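Local coordinates for protein amorpha-4,11-diene synthase (Artemisia annua, PDB 4GAX) that is a sesquiterpene synthase that probably cyclises farnesyl diphosphate through magnesium-assisted loss of diphosphate, the deposited form being an engineered alpha-bisabolol synthase variant, at residues Y286-Y298 against P520-V534. Sequence-based numbering, arbitrary orientation.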
# COMPACT_ATOMS: atom_id res chain seq x y z
N TYR A 286 4.62 -0.46 12.17
CA TYR A 286 3.46 -1.36 12.05
C TYR A 286 2.45 -0.85 11.01
O TYR A 286 1.92 -1.63 10.22
CB TYR A 286 2.77 -1.56 13.41
CG TYR A 286 1.56 -2.43 13.26
CD1 TYR A 286 0.28 -1.93 13.48
CD2 TYR A 286 1.69 -3.74 12.86
CE1 TYR A 286 -0.85 -2.76 13.31
CE2 TYR A 286 0.58 -4.57 12.68
CZ TYR A 286 -0.69 -4.06 12.91
OH TYR A 286 -1.78 -4.89 12.72
N PHE A 287 2.18 0.46 11.01
CA PHE A 287 1.19 1.04 10.11
C PHE A 287 1.62 0.82 8.67
O PHE A 287 0.81 0.51 7.80
CB PHE A 287 0.98 2.54 10.40
CG PHE A 287 -0.25 3.12 9.73
CD1 PHE A 287 -1.52 2.76 10.16
CD2 PHE A 287 -0.12 4.01 8.68
CE1 PHE A 287 -2.66 3.28 9.53
CE2 PHE A 287 -1.26 4.55 8.06
CZ PHE A 287 -2.53 4.17 8.48
N TRP A 288 2.91 0.96 8.42
CA TRP A 288 3.47 0.68 7.11
C TRP A 288 3.31 -0.81 6.75
O TRP A 288 2.88 -1.16 5.63
CB TRP A 288 4.94 1.10 7.14
CG TRP A 288 5.64 1.20 5.84
CD1 TRP A 288 5.29 0.61 4.66
CD2 TRP A 288 6.83 1.95 5.59
NE1 TRP A 288 6.21 0.94 3.69
CE2 TRP A 288 7.16 1.77 4.23
CE3 TRP A 288 7.65 2.75 6.38
CZ2 TRP A 288 8.28 2.37 3.65
CZ3 TRP A 288 8.77 3.35 5.79
CH2 TRP A 288 9.07 3.15 4.44
N ALA A 289 3.63 -1.69 7.70
CA ALA A 289 3.47 -3.13 7.45
C ALA A 289 1.99 -3.44 7.21
O ALA A 289 1.63 -4.28 6.35
CB ALA A 289 3.98 -3.94 8.63
N LEU A 290 1.12 -2.75 7.95
CA LEU A 290 -0.32 -2.95 7.86
C LEU A 290 -0.84 -2.63 6.47
O LEU A 290 -1.87 -3.15 6.04
CB LEU A 290 -1.03 -2.09 8.91
CG LEU A 290 -2.55 -2.23 8.99
CD1 LEU A 290 -2.97 -3.70 9.17
CD2 LEU A 290 -3.09 -1.37 10.13
N ALA A 291 -0.12 -1.77 5.75
CA ALA A 291 -0.50 -1.40 4.38
C ALA A 291 -0.28 -2.51 3.37
O ALA A 291 -1.05 -2.65 2.41
CB ALA A 291 0.23 -0.13 3.95
N SER A 292 0.76 -3.32 3.57
CA SER A 292 1.10 -4.35 2.58
C SER A 292 -0.07 -5.29 2.37
O SER A 292 -0.56 -5.43 1.24
CB SER A 292 2.35 -5.15 3.00
OG SER A 292 2.14 -5.83 4.23
N ARG A 293 -0.52 -5.92 3.45
CA ARG A 293 -1.74 -6.74 3.42
C ARG A 293 -2.40 -6.61 4.79
O ARG A 293 -1.74 -6.81 5.82
CB ARG A 293 -1.44 -8.23 3.17
CG ARG A 293 -0.83 -8.64 1.79
CD ARG A 293 -1.71 -8.26 0.59
NE ARG A 293 -3.10 -8.73 0.65
CZ ARG A 293 -3.64 -9.63 -0.18
NH1 ARG A 293 -2.89 -10.20 -1.11
NH2 ARG A 293 -4.93 -9.96 -0.08
N PHE A 294 -3.69 -6.29 4.84
CA PHE A 294 -4.34 -6.09 6.14
C PHE A 294 -5.11 -7.33 6.59
O PHE A 294 -5.58 -7.42 7.73
CB PHE A 294 -5.34 -4.92 6.06
CG PHE A 294 -6.57 -5.25 5.25
CD1 PHE A 294 -7.69 -5.80 5.86
CD2 PHE A 294 -6.57 -5.05 3.88
CE1 PHE A 294 -8.81 -6.14 5.10
CE2 PHE A 294 -7.70 -5.38 3.10
CZ PHE A 294 -8.83 -5.93 3.72
N GLU A 295 -5.26 -8.29 5.69
CA GLU A 295 -6.15 -9.43 5.92
C GLU A 295 -5.64 -10.37 7.02
O GLU A 295 -4.43 -10.47 7.25
CB GLU A 295 -6.41 -10.18 4.61
CG GLU A 295 -7.08 -9.30 3.55
CD GLU A 295 -6.07 -8.58 2.65
OE1 GLU A 295 -4.89 -8.42 3.04
OE2 GLU A 295 -6.46 -8.17 1.54
N PRO A 296 -6.58 -11.05 7.70
CA PRO A 296 -6.21 -11.87 8.86
C PRO A 296 -5.21 -12.95 8.52
O PRO A 296 -4.38 -13.26 9.36
CB PRO A 296 -7.55 -12.48 9.32
CG PRO A 296 -8.50 -12.25 8.19
CD PRO A 296 -8.04 -11.04 7.47
N GLN A 297 -5.26 -13.48 7.31
CA GLN A 297 -4.39 -14.56 6.89
C GLN A 297 -2.91 -14.15 6.93
O GLN A 297 -2.01 -14.99 7.03
CB GLN A 297 -4.77 -15.02 5.46
CG GLN A 297 -6.22 -15.54 5.29
CD GLN A 297 -7.31 -14.45 5.41
OE1 GLN A 297 -7.03 -13.26 5.33
NE2 GLN A 297 -8.55 -14.88 5.60
N TYR A 298 -2.65 -12.85 6.84
CA TYR A 298 -1.29 -12.34 6.75
C TYR A 298 -0.71 -11.74 8.05
O TYR A 298 0.23 -10.95 8.02
CB TYR A 298 -1.21 -11.34 5.60
CG TYR A 298 -1.67 -11.97 4.30
CD1 TYR A 298 -0.99 -13.06 3.77
CD2 TYR A 298 -2.79 -11.50 3.63
CE1 TYR A 298 -1.41 -13.66 2.57
CE2 TYR A 298 -3.22 -12.09 2.41
CZ TYR A 298 -2.51 -13.17 1.90
OH TYR A 298 -2.93 -13.76 0.72
N PRO A 520 -1.16 -12.72 -4.79
CA PRO A 520 -1.26 -12.07 -3.47
C PRO A 520 -0.01 -11.28 -3.13
O PRO A 520 -0.09 -10.34 -2.32
CB PRO A 520 -1.44 -13.26 -2.50
CG PRO A 520 -2.00 -14.36 -3.35
CD PRO A 520 -1.35 -14.18 -4.70
N LEU A 521 1.12 -11.63 -3.73
CA LEU A 521 2.35 -10.87 -3.52
C LEU A 521 2.35 -9.61 -4.38
O LEU A 521 2.90 -8.56 -3.99
CB LEU A 521 3.58 -11.73 -3.86
CG LEU A 521 3.91 -12.81 -2.83
CD1 LEU A 521 5.00 -13.73 -3.38
CD2 LEU A 521 4.36 -12.16 -1.52
N LEU A 522 1.74 -9.70 -5.56
CA LEU A 522 1.66 -8.55 -6.45
C LEU A 522 0.77 -7.51 -5.79
O LEU A 522 1.07 -6.30 -5.82
CB LEU A 522 1.10 -8.96 -7.82
CG LEU A 522 0.93 -7.80 -8.81
CD1 LEU A 522 2.26 -7.12 -9.04
CD2 LEU A 522 0.35 -8.29 -10.14
N VAL A 523 -0.31 -7.99 -5.16
CA VAL A 523 -1.26 -7.12 -4.45
C VAL A 523 -0.51 -6.42 -3.32
O VAL A 523 -0.69 -5.22 -3.10
CB VAL A 523 -2.48 -7.91 -3.92
CG1 VAL A 523 -3.29 -7.09 -2.89
CG2 VAL A 523 -3.38 -8.36 -5.09
N ALA A 524 0.35 -7.17 -2.62
CA ALA A 524 1.16 -6.59 -1.54
C ALA A 524 2.06 -5.49 -2.08
O ALA A 524 2.19 -4.44 -1.48
CB ALA A 524 2.02 -7.68 -0.86
N VAL A 525 2.72 -5.76 -3.21
CA VAL A 525 3.58 -4.77 -3.83
C VAL A 525 2.79 -3.51 -4.17
O VAL A 525 3.24 -2.41 -3.87
CB VAL A 525 4.29 -5.30 -5.10
CG1 VAL A 525 5.00 -4.15 -5.84
CG2 VAL A 525 5.31 -6.41 -4.74
N ILE A 526 1.63 -3.66 -4.80
CA ILE A 526 0.89 -2.49 -5.26
C ILE A 526 0.40 -1.67 -4.06
O ILE A 526 0.35 -0.44 -4.12
CB ILE A 526 -0.28 -2.83 -6.24
CG1 ILE A 526 -0.73 -1.57 -6.99
CG2 ILE A 526 -1.51 -3.42 -5.53
CD1 ILE A 526 0.31 -1.02 -7.94
N ASN A 527 0.08 -2.35 -2.96
CA ASN A 527 -0.38 -1.64 -1.76
C ASN A 527 0.78 -0.83 -1.20
O ASN A 527 0.61 0.33 -0.83
CB ASN A 527 -0.91 -2.61 -0.71
CG ASN A 527 -2.23 -3.25 -1.11
OD1 ASN A 527 -2.96 -2.75 -1.98
ND2 ASN A 527 -2.56 -4.37 -0.46
N LEU A 528 1.97 -1.44 -1.14
CA LEU A 528 3.14 -0.71 -0.65
C LEU A 528 3.47 0.49 -1.53
O LEU A 528 3.93 1.52 -1.03
CB LEU A 528 4.37 -1.63 -0.53
CG LEU A 528 4.26 -2.63 0.64
CD1 LEU A 528 5.41 -3.63 0.60
CD2 LEU A 528 4.24 -1.90 1.98
N VAL A 529 3.23 0.39 -2.84
CA VAL A 529 3.45 1.56 -3.71
C VAL A 529 2.43 2.65 -3.42
O VAL A 529 2.78 3.83 -3.31
CB VAL A 529 3.34 1.18 -5.22
CG1 VAL A 529 3.45 2.42 -6.10
CG2 VAL A 529 4.44 0.19 -5.60
N HIS A 530 1.16 2.28 -3.27
CA HIS A 530 0.13 3.28 -2.95
C HIS A 530 0.34 3.89 -1.57
O HIS A 530 0.04 5.07 -1.33
CB HIS A 530 -1.27 2.67 -3.07
CG HIS A 530 -1.72 2.48 -4.49
ND1 HIS A 530 -2.43 1.38 -4.91
CD2 HIS A 530 -1.54 3.26 -5.58
CE1 HIS A 530 -2.68 1.49 -6.20
NE2 HIS A 530 -2.14 2.62 -6.63
N PHE A 531 0.90 3.10 -0.66
CA PHE A 531 1.24 3.63 0.67
C PHE A 531 2.18 4.83 0.62
O PHE A 531 2.14 5.71 1.51
CB PHE A 531 1.83 2.53 1.56
CG PHE A 531 2.21 3.03 2.92
CD1 PHE A 531 1.22 3.35 3.84
CD2 PHE A 531 3.54 3.21 3.27
CE1 PHE A 531 1.56 3.82 5.10
CE2 PHE A 531 3.88 3.69 4.53
CZ PHE A 531 2.89 3.99 5.45
N LEU A 532 3.01 4.89 -0.41
CA LEU A 532 3.99 5.99 -0.50
C LEU A 532 3.27 7.33 -0.53
O LEU A 532 3.79 8.34 -0.04
CB LEU A 532 4.89 5.86 -1.74
CG LEU A 532 5.75 4.60 -1.91
CD1 LEU A 532 6.26 4.49 -3.36
CD2 LEU A 532 6.91 4.61 -0.94
N ASP A 533 2.07 7.33 -1.09
CA ASP A 533 1.27 8.55 -1.17
C ASP A 533 0.85 9.01 0.22
O ASP A 533 0.70 10.21 0.46
CB ASP A 533 0.03 8.34 -2.05
CG ASP A 533 -0.43 9.62 -2.73
OD1 ASP A 533 0.43 10.43 -3.16
OD2 ASP A 533 -1.66 9.82 -2.83
N VAL A 534 0.68 8.06 1.15
CA VAL A 534 0.36 8.37 2.54
C VAL A 534 1.63 8.71 3.31
O VAL A 534 1.67 9.65 4.11
CB VAL A 534 -0.31 7.15 3.22
CG1 VAL A 534 -0.33 7.32 4.74
CG2 VAL A 534 -1.74 6.96 2.67
O HOH W 1 6.22 1.28 0.64
O HOH W 2 -5.08 -5.89 0.64
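Phe531 reaches from helix 519-535 into the flank of helix 282-292, where its CE2 lies over one face of the Trp288 indole, 3.3 Å from Trp288 CG. The five-membered ring of the indole and the phenyl ring meet obliquely, their planes 32° apart, and the CA of Trp288 sits above the phenyl face in a CH-pi contact. With CG anti to the backbone N, the Phe531 ring also brings its CD1 to 3.6 Å from Ala291 CB and an edge to Phe287. Leu528 CD2 borders the indole rim, and a water links Trp288 NE1 to Leu528 O.

At the other end of the contact, Arg293 bends at chi2 and chi3 so that its guanidinium is sandwiched between Tyr298 CE2 and Val523 CG1 on opposite faces. Arg293 NH1 donates in plane to a lone pair of Pro520 O (3.1 Å), while its NE and NH2 grip the Glu295 carboxylate side-on, NH2 at 2.9 Å from OE2. A leucine in place of Arg293 would probably leave Glu295 without its charged mate and Pro520 O without its bond from the loop. Between these two clusters the backbones come close, and Asn527 ND2 gives Ser292 O a nearly straight bond (2.8 Å, 168°), although it approaches from above the carbonyl plane.

Helix 299-322 and helix 419-429 contribute Ile309 and Leu422 against Trp288. The axes of helical segments 286-292 and 520-534 approach to 8.5 Å, their N-to-C directions 134° apart, a buried helix-helix packing characteristic of the all-helical class I terpene synthase fold.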